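Local structure of putative uncharacterized protein (Mycobacterium tuberculosis, 3I7T) at residues T5-G10 with S20-I25; P27-A32 with I54-A59; A64-T69 with I114-Y119. The protein is of unknown function but belongs to the YjgF/YER057c/UK114 (RidA) family, whose characterised members include enamine/imine deaminases, and forms a homotrimer. All blocks are in the same frame, centred on the assembly; numbering follows the deposited sequence.

Contact 1. Residues T5-G10 with S20-I25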
loop_
_atom_site.group_PDB
_atom_site.type_symbol
_atom_site.label_atom_id
_atom_site.label_comp_id
_atom_site.label_asym_id
_atom_site.label_seq_id
_atom_site.Cartn_x
_atom_site.Cartn_y
_atom_site.Cartn_z
ATOM N N THR A 5 -3.042 20.123 -4.984
ATOM C CA THR A 5 -1.693 20.659 -5.008
ATOM C C THR A 5 -0.691 19.516 -5.008
ATOM O O THR A 5 -0.926 18.466 -4.406
ATOM C CB THR A 5 -1.412 21.621 -3.811
ATOM O OG1 THR A 5 -1.934 21.060 -2.609
ATOM C CG2 THR A 5 -2.075 22.955 -4.019
ATOM N N MET A 6 0.430 19.732 -5.686
ATOM C CA MET A 6 1.431 18.700 -5.862
ATOM C C MET A 6 2.828 19.218 -5.603
ATOM O O MET A 6 3.143 20.388 -5.870
ATOM C CB MET A 6 1.341 18.135 -7.273
ATOM C CG MET A 6 -0.057 17.703 -7.626
ATOM S SD MET A 6 -0.207 16.913 -9.235
ATOM C CE MET A 6 0.521 18.132 -10.328
ATOM N N VAL A 7 3.665 18.335 -5.082
ATOM C CA VAL A 7 5.019 18.667 -4.727
ATOM C C VAL A 7 5.956 17.842 -5.601
ATOM O O VAL A 7 5.801 16.628 -5.721
ATOM C CB VAL A 7 5.296 18.364 -3.230
ATOM C CG1 VAL A 7 6.783 18.622 -2.873
ATOM C CG2 VAL A 7 4.340 19.172 -2.326
ATOM N N SER A 8 6.924 18.519 -6.207
ATOM C CA SER A 8 7.929 17.874 -7.038
ATOM C C SER A 8 9.310 18.176 -6.455
ATOM O O SER A 8 9.502 19.216 -5.837
ATOM C CB SER A 8 7.861 18.436 -8.450
ATOM O OG SER A 8 9.098 18.241 -9.123
ATOM N N SER A 9 10.267 17.269 -6.634
ATOM C CA SER A 9 11.629 17.521 -6.154
ATOM C C SER A 9 12.539 17.911 -7.316
ATOM O O SER A 9 13.708 18.255 -7.118
ATOM C CB SER A 9 12.189 16.294 -5.443
ATOM O OG SER A 9 12.251 15.198 -6.338
ATOM N N GLY A 10 12.005 17.857 -8.533
ATOM C CA GLY A 10 12.780 18.204 -9.719
ATOM C C GLY A 10 13.656 17.067 -10.241
ATOM O O GLY A 10 14.434 17.257 -11.171
ATOM N N SER A 20 4.467 12.584 -8.587
ATOM C CA SER A 20 4.798 13.656 -7.657
ATOM C C SER A 20 5.355 13.094 -6.363
ATOM O O SER A 20 5.066 11.965 -5.988
ATOM C CB SER A 20 3.554 14.482 -7.324
ATOM O OG SER A 20 3.061 15.165 -8.450
ATOM N N ARG A 21 6.147 13.896 -5.667
ATOM C CA ARG A 21 6.632 13.512 -4.353
ATOM C C ARG A 21 5.454 13.442 -3.369
ATOM O O ARG A 21 5.360 12.508 -2.568
ATOM C CB ARG A 21 7.686 14.518 -3.871
ATOM C CG ARG A 21 9.050 14.367 -4.534
ATOM C CD ARG A 21 9.782 13.157 -3.973
ATOM N NE ARG A 21 9.735 13.165 -2.519
ATOM C CZ ARG A 21 9.628 12.077 -1.761
ATOM N NH1 ARG A 21 9.563 10.875 -2.321
ATOM N NH2 ARG A 21 9.582 12.195 -0.434
ATOM N N ALA A 22 4.562 14.436 -3.431
ATOM C CA ALA A 22 3.370 14.463 -2.589
ATOM C C ALA A 22 2.192 15.098 -3.318
ATOM O O ALA A 22 2.373 15.995 -4.150
ATOM C CB ALA A 22 3.639 15.203 -1.307
ATOM N N VAL A 23 0.986 14.640 -2.995
ATOM C CA VAL A 23 -0.222 15.268 -3.509
ATOM C C VAL A 23 -1.178 15.483 -2.353
ATOM O O VAL A 23 -1.318 14.606 -1.500
ATOM C CB VAL A 23 -0.880 14.399 -4.612
ATOM C CG1 VAL A 23 -2.188 15.043 -5.117
ATOM C CG2 VAL A 23 0.090 14.224 -5.755
ATOM N N ARG A 24 -1.805 16.662 -2.319
ATOM C CA ARG A 24 -2.832 17.011 -1.335
ATOM C C ARG A 24 -4.157 17.380 -2.042
ATOM O O ARG A 24 -4.149 18.173 -2.977
ATOM C CB ARG A 24 -2.353 18.186 -0.454
ATOM C CG ARG A 24 -3.470 18.811 0.420
ATOM C CD ARG A 24 -2.967 19.954 1.307
ATOM N NE ARG A 24 -3.929 20.305 2.365
ATOM C CZ ARG A 24 -3.583 20.833 3.536
ATOM N NH1 ARG A 24 -2.301 21.074 3.808
ATOM N NH2 ARG A 24 -4.509 21.106 4.442
ATOM N N ILE A 25 -5.268 16.760 -1.638
ATOM C CA ILE A 25 -6.619 17.234 -1.986
ATOM C C ILE A 25 -7.484 17.064 -0.758
ATOM O O ILE A 25 -7.441 16.033 -0.115
ATOM C CB ILE A 25 -7.343 16.409 -3.087
ATOM C CG1 ILE A 25 -6.400 15.480 -3.812
ATOM C CG2 ILE A 25 -8.237 17.293 -3.984
ATOM C CD1 ILE A 25 -6.369 14.133 -3.133
#
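Thr5 and Arg24 face each other as a hydrogen-bonded antiparallel pair and trade two backbone bonds. Thr5 N gives to Arg24 O at 3.0 Å, and Arg24 N returns the bond to Thr5 O at 2.9 Å with a nearly straight N-H...O angle of 172°. The two side chains lie side by side on the same face, pointing the same way, and Thr5 OG1 rests 3.6 Å from Arg24 CB. Met6 and Val23 come next, a non-hydrogen-bonded pair on the other face, where Met6 CG lies alongside Val23 CG2 at 4.0 Å. Ser20 OG lies against Met6 CB. Val7 then takes up the first face again: its N donates to Ala22 O at 2.8 Å, and its CB packs on the Ala22 methyl.

At Val7 the ladder ends in a classic beta bulge, because Arg21 and Ala22 both face this one residue. Val7 O accepts from Arg21 N at 2.8 Å, although the bond is bent to 132°, and more weakly from Ala22 N at 3.4 Å. Beyond the bulge, Ser9 OG sits 3.8 Å from Arg21 CG, while Glu14 supplies the hydroxyl's hydrogen-bond partner. Arg21 bends at chi2, -75°, which turns CD off the line of the chain, and its NH1 finds Thr34 OG1. Arg24 NH1 reaches Ala59 O. Ser20 OG bonds to Arg94 O of the second subunit, whose Ile93 and Val96 cover Met6 and Val23.

This is an antiparallel pairing of strand 4-7, at the edge of the sheet within this chain, with strand 22-25, joined through helix 12-17. Backbone bonds set the register. The side chains divide the work: Val7 and Ala22 look toward helix 41-58, while Met6 and Val23 give the trimer interface an apolar surface.

Contact 2. Residues P27-A32 with I54-A59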
loop_
_atom_site.group_PDB
_atom_site.type_symbol
_atom_site.label_atom_id
_atom_site.label_comp_id
_atom_site.label_asym_id
_atom_site.label_seq_id
_atom_site.Cartn_x
_atom_site.Cartn_y
_atom_site.Cartn_z
ATOM N N PRO A 27 -8.227 17.044 2.981
ATOM C CA PRO A 27 -7.313 16.999 4.112
ATOM C C PRO A 27 -6.275 15.900 3.902
ATOM O O PRO A 27 -5.315 15.788 4.677
ATOM C CB PRO A 27 -8.239 16.642 5.279
ATOM C CG PRO A 27 -9.372 15.810 4.621
ATOM C CD PRO A 27 -9.301 16.042 3.108
ATOM N N LEU A 28 -6.469 15.112 2.851
ATOM C CA LEU A 28 -5.530 14.053 2.486
ATOM C C LEU A 28 -4.233 14.562 1.860
ATOM O O LEU A 28 -4.264 15.377 0.935
ATOM C CB LEU A 28 -6.194 13.114 1.486
ATOM C CG LEU A 28 -5.394 11.856 1.174
ATOM C CD1 LEU A 28 -5.164 11.071 2.480
ATOM C CD2 LEU A 28 -6.106 10.987 0.119
ATOM N N VAL A 29 -3.106 14.055 2.362
ATOM C CA VAL A 29 -1.802 14.189 1.696
ATOM C C VAL A 29 -1.194 12.790 1.549
ATOM O O VAL A 29 -1.013 12.072 2.547
ATOM C CB VAL A 29 -0.849 15.098 2.477
ATOM C CG1 VAL A 29 0.472 15.234 1.758
ATOM C CG2 VAL A 29 -1.482 16.487 2.675
ATOM N N VAL A 30 -0.923 12.383 0.310
ATOM C CA VAL A 30 -0.165 11.150 0.076
ATOM C C VAL A 30 1.262 11.440 -0.382
ATOM O O VAL A 30 1.512 12.383 -1.127
ATOM C CB VAL A 30 -0.873 10.210 -0.931
ATOM C CG1 VAL A 30 -2.206 9.784 -0.365
ATOM C CG2 VAL A 30 -1.054 10.893 -2.264
ATOM N N VAL A 31 2.196 10.630 0.096
ATOM C CA VAL A 31 3.599 10.783 -0.213
ATOM C C VAL A 31 4.102 9.535 -0.954
ATOM O O VAL A 31 3.788 8.386 -0.583
ATOM C CB VAL A 31 4.411 11.065 1.081
ATOM C CG1 VAL A 31 5.893 11.383 0.774
ATOM C CG2 VAL A 31 3.781 12.238 1.839
ATOM N N ALA A 32 4.870 9.781 -2.017
ATOM C CA ALA A 32 5.483 8.727 -2.825
ATOM C C ALA A 32 6.396 7.825 -1.999
ATOM O O ALA A 32 6.884 8.229 -0.942
ATOM C CB ALA A 32 6.305 9.367 -3.975
ATOM N N ILE A 54 10.007 16.887 4.348
ATOM C CA ILE A 54 10.160 17.997 3.415
ATOM C C ILE A 54 8.984 18.038 2.435
ATOM O O ILE A 54 8.415 19.112 2.159
ATOM C CB ILE A 54 11.487 17.888 2.630
ATOM C CG1 ILE A 54 12.685 18.043 3.572
ATOM C CG2 ILE A 54 11.548 18.933 1.506
ATOM C CD1 ILE A 54 14.029 17.818 2.865
ATOM N N ALA A 55 8.603 16.878 1.916
ATOM C CA ALA A 55 7.506 16.814 0.960
ATOM C C ALA A 55 6.201 17.190 1.651
ATOM O O ALA A 55 5.438 18.026 1.159
ATOM C CB ALA A 55 7.419 15.434 0.319
ATOM N N LEU A 56 5.971 16.602 2.818
ATOM C CA LEU A 56 4.819 16.960 3.636
ATOM C C LEU A 56 4.704 18.461 3.890
ATOM O O LEU A 56 3.628 19.052 3.717
ATOM C CB LEU A 56 4.869 16.206 4.977
ATOM C CG LEU A 56 4.566 14.712 4.882
ATOM C CD1 LEU A 56 4.746 14.008 6.237
ATOM C CD2 LEU A 56 3.140 14.529 4.350
ATOM N N GLY A 57 5.807 19.077 4.312
ATOM C CA GLY A 57 5.807 20.493 4.685
ATOM C C GLY A 57 5.461 21.358 3.493
ATOM O O GLY A 57 4.745 22.360 3.611
ATOM N N GLN A 58 5.948 20.972 2.325
ATOM C CA GLN A 58 5.562 21.675 1.112
ATOM C C GLN A 58 4.096 21.479 0.697
ATOM O O GLN A 58 3.560 22.259 -0.095
ATOM C CB GLN A 58 6.517 21.328 -0.017
ATOM C CG GLN A 58 7.902 21.919 0.213
ATOM C CD GLN A 58 8.853 21.570 -0.893
ATOM O OE1 GLN A 58 9.576 20.578 -0.814
ATOM N NE2 GLN A 58 8.842 22.363 -1.951
ATOM N N ALA A 59 3.453 20.467 1.264
ATOM C CA ALA A 59 2.020 20.236 1.093
ATOM C C ALA A 59 1.210 20.705 2.316
ATOM O O ALA A 59 0.051 20.318 2.487
ATOM C CB ALA A 59 1.746 18.754 0.791
#
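Val29 is the first residue of 27-32 to meet the helix, and it does so chiefly through CG1. This methyl stands anti to the backbone N (chi1 -179°) and touches both Leu56 CD2 at 3.8 Å and the Ala59 methyl, CB, at 3.9 Å. Val29 CG2 lies farther along, near Ala59 O. That carbonyl belongs to the residue whose N is bonded back to Leu56 O.

Val30 points its CB away from the helix, and its side chain packs on Arg68 of the second subunit, so the helix is met by alternate residues of the strand. Val31 returns to the helix side. Its CG2 presses on Leu56 CD2 at 3.5 Å, tighter than ordinary van der Waals contact, and the two side chains cross at about a right angle. CG1 of Val31 meets the Ala55 methyl more loosely, at 4.4 Å from Ala55 CB. Leu56 CD2 thus sits against both valines and bridges their positions. The leucine starts from a CB that does not aim at the strand; chi1 of -72° sets CG beside the backbone N, and from CG the branch CD2 comes nearest the valines.

The side chains that meet are all apolar and buried: strand and helix run roughly antiparallel, at 148°, with axes 9.2 Å apart, and the helical segment presents the methyls of Ala55 and Ala59 beside Leu56. This is the alpha/beta layer of the YjgF-like fold, helix 41-58 packed on one face of the sheet. In the sheet, strand 28-35 is hydrogen-bonded through its backbone to strand 22-25 (Val30 with Val23) and to strand 112-119 (Val29 with Ala118). Val7 of strand 4-7 reaches Gln58 and Ala59.

Contact 3. Residues A64-T69 with I114-Y119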
loop_
_atom_site.group_PDB
_atom_site.type_symbol
_atom_site.label_atom_id
_atom_site.label_comp_id
_atom_site.label_asym_id
_atom_site.label_seq_id
_atom_site.Cartn_x
_atom_site.Cartn_y
_atom_site.Cartn_z
ATOM N N ALA A 64 3.226 14.923 12.363
ATOM C CA ALA A 64 2.088 14.713 13.273
ATOM C C ALA A 64 0.773 14.434 12.533
ATOM O O ALA A 64 -0.225 14.040 13.149
ATOM C CB ALA A 64 1.927 15.910 14.189
ATOM N N ASP A 65 0.754 14.655 11.223
ATOM C CA ASP A 65 -0.461 14.386 10.442
ATOM C C ASP A 65 -0.472 12.976 9.836
ATOM O O ASP A 65 -1.507 12.503 9.342
ATOM C CB ASP A 65 -0.650 15.416 9.323
ATOM C CG ASP A 65 -0.904 16.799 9.837
ATOM O OD1 ASP A 65 -1.730 16.954 10.752
ATOM O OD2 ASP A 65 -0.281 17.740 9.306
ATOM N N VAL A 66 0.688 12.327 9.857
ATOM C CA VAL A 66 0.864 11.010 9.246
ATOM C C VAL A 66 0.044 9.924 9.983
ATOM O O VAL A 66 0.151 9.773 11.206
ATOM C CB VAL A 66 2.369 10.645 9.196
ATOM C CG1 VAL A 66 2.567 9.167 8.813
ATOM C CG2 VAL A 66 3.105 11.598 8.251
ATOM N N VAL A 67 -0.802 9.205 9.251
ATOM C CA VAL A 67 -1.645 8.181 9.862
ATOM C C VAL A 67 -1.139 6.796 9.496
ATOM O O VAL A 67 -1.435 5.814 10.192
ATOM C CB VAL A 67 -3.143 8.298 9.450
ATOM C CG1 VAL A 67 -3.776 9.611 9.998
ATOM C CG2 VAL A 67 -3.305 8.195 7.931
ATOM N N ARG A 68 -0.397 6.719 8.396
ATOM C CA ARG A 68 0.176 5.450 7.947
ATOM C C ARG A 68 1.554 5.605 7.315
ATOM O O ARG A 68 1.781 6.510 6.502
ATOM C CB ARG A 68 -0.751 4.728 6.950
ATOM C CG ARG A 68 -0.107 3.428 6.408
ATOM C CD ARG A 68 -0.847 2.766 5.226
ATOM N NE ARG A 68 -2.239 2.385 5.483
ATOM C CZ ARG A 68 -2.624 1.233 6.040
ATOM N NH1 ARG A 68 -1.730 0.341 6.466
ATOM N NH2 ARG A 68 -3.915 0.975 6.202
ATOM N N THR A 69 2.474 4.719 7.690
ATOM C CA THR A 69 3.708 4.528 6.925
ATOM C C THR A 69 3.755 3.090 6.417
ATOM O O THR A 69 3.071 2.203 6.943
ATOM C CB THR A 69 4.978 4.815 7.748
ATOM O OG1 THR A 69 4.968 3.999 8.927
ATOM C CG2 THR A 69 5.067 6.283 8.157
ATOM N N ILE A 114 10.232 4.121 2.012
ATOM C CA ILE A 114 9.102 4.420 2.889
ATOM C C ILE A 114 8.026 5.244 2.193
ATOM O O ILE A 114 8.325 6.251 1.552
ATOM C CB ILE A 114 9.600 5.154 4.162
ATOM C CG1 ILE A 114 10.744 4.334 4.780
ATOM C CG2 ILE A 114 8.431 5.435 5.133
ATOM C CD1 ILE A 114 11.361 4.929 6.028
ATOM N N GLU A 115 6.775 4.807 2.317
ATOM C CA GLU A 115 5.623 5.600 1.914
ATOM C C GLU A 115 4.942 6.207 3.130
ATOM O O GLU A 115 5.094 5.716 4.253
ATOM C CB GLU A 115 4.603 4.700 1.218
ATOM C CG GLU A 115 5.110 4.051 -0.031
ATOM C CD GLU A 115 4.100 3.048 -0.570
ATOM O OE1 GLU A 115 3.119 2.758 0.144
ATOM O OE2 GLU A 115 4.269 2.562 -1.701
ATOM N N ALA A 116 4.133 7.234 2.913
ATOM C CA ALA A 116 3.351 7.776 4.005
ATOM C C ALA A 116 2.000 8.308 3.514
ATOM O O ALA A 116 1.893 8.826 2.391
ATOM C CB ALA A 116 4.128 8.869 4.723
ATOM N N ASP A 117 0.975 8.152 4.359
ATOM C CA ASP A 117 -0.311 8.804 4.158
ATOM C C ASP A 117 -0.552 9.698 5.347
ATOM O O ASP A 117 -0.269 9.321 6.492
ATOM C CB ASP A 117 -1.449 7.785 4.058
ATOM C CG ASP A 117 -1.299 6.876 2.864
ATOM O OD1 ASP A 117 -1.273 7.393 1.734
ATOM O OD2 ASP A 117 -1.201 5.647 3.058
ATOM N N ALA A 118 -1.066 10.892 5.079
ATOM C CA ALA A 118 -1.330 11.849 6.136
ATOM C C ALA A 118 -2.742 12.388 5.995
ATOM O O ALA A 118 -3.315 12.376 4.906
ATOM C CB ALA A 118 -0.309 12.987 6.108
ATOM N N TYR A 119 -3.302 12.848 7.108
ATOM C CA TYR A 119 -4.622 13.454 7.087
ATOM C C TYR A 119 -4.570 14.825 7.758
ATOM O O TYR A 119 -4.153 14.948 8.915
ATOM C CB TYR A 119 -5.636 12.533 7.777
ATOM C CG TYR A 119 -7.066 13.028 7.736
ATOM C CD1 TYR A 119 -7.506 14.015 8.607
ATOM C CD2 TYR A 119 -7.975 12.501 6.825
ATOM C CE1 TYR A 119 -8.814 14.466 8.569
ATOM C CE2 TYR A 119 -9.281 12.939 6.785
ATOM C CZ TYR A 119 -9.695 13.923 7.654
ATOM O OH TYR A 119 -11.005 14.355 7.612
HETATM O O HOH W 1 -3.707 4.012 3.965
#
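Arg68 and Asp117, paired at a classic beta bulge in the sheet of the YjgF-like fold, put two flat groups beside each other, the guanidinium and carboxylate planes 84° apart. The carboxylate's OD2 lies at the edge of the guanidinium, near its plane, but 4.2 Å from Arg68 NE it is too far for a salt bridge. A water fills the link: it lies in the guanidinium plane, accepts from Arg68 NE at 2.7 Å and donates to Asp117 OD2 at 3.1 Å. The direct touch is instead to carbon, Arg68 CD against Asp117 OD2 at 3.6 Å, and a bend at chi3 (-59°) turns NE from there. The stronger charge partners lie across subunits. Arg68 NH2 bridges to Asp117 OD1 of the third subunit, and Asp117 OD1 is bridged by Arg68 of the second, a repeated exchange round the trimer that probably helps hold these charges in place.

Both residues sit in an antiparallel pair, strand 66-73 with strand 112-119, and Val67 and Arg68 face Asp117 together. Asp117 O is gripped by both, from Val67 N at 2.8 Å and from Arg68 N at 3.2 Å. Asp117 N closes the pair on Arg68 O at 2.8 Å. The extra residue shifts the register by one, from Val66 opposite Ala118 to Thr69 opposite Ala116. These pairs share the face that looks toward the helices, where Val66 meets Leu56 and Phe90, and Thr69 OG1 bonds His86.

On the Arg68 side of the bulge the sheet packs against neighbouring subunits within the trimer. Val67 CG1 leans on Tyr119 CB, and Ile25 of the third subunit packs on both. The ladder's last bond runs from Tyr119 N to Asp65 O, 2.9 Å long, its donor 35° above the carbonyl plane.

Overall arrangement
The three contacts share one sheet, read inward from its border. Contact 1 is the partly exposed margin, where strand 4-7 is held largely by backbone bonds. Contact 2 is buried and joins its segments through apolar side chains, fixing a helix on the sheet. Contact 3, also buried, couples two inner strands and carries charged side chains on its interface face. Strand 28-35 joins them: it pairs with strand 22-25 of contact 1 and with strand 112-119 of contact 3, whereas contacts 1 and 3 stay about 6 Å apart at their nearest atoms. All three reach the second subunit. Contacts 1 and 3 each hold a classic beta bulge.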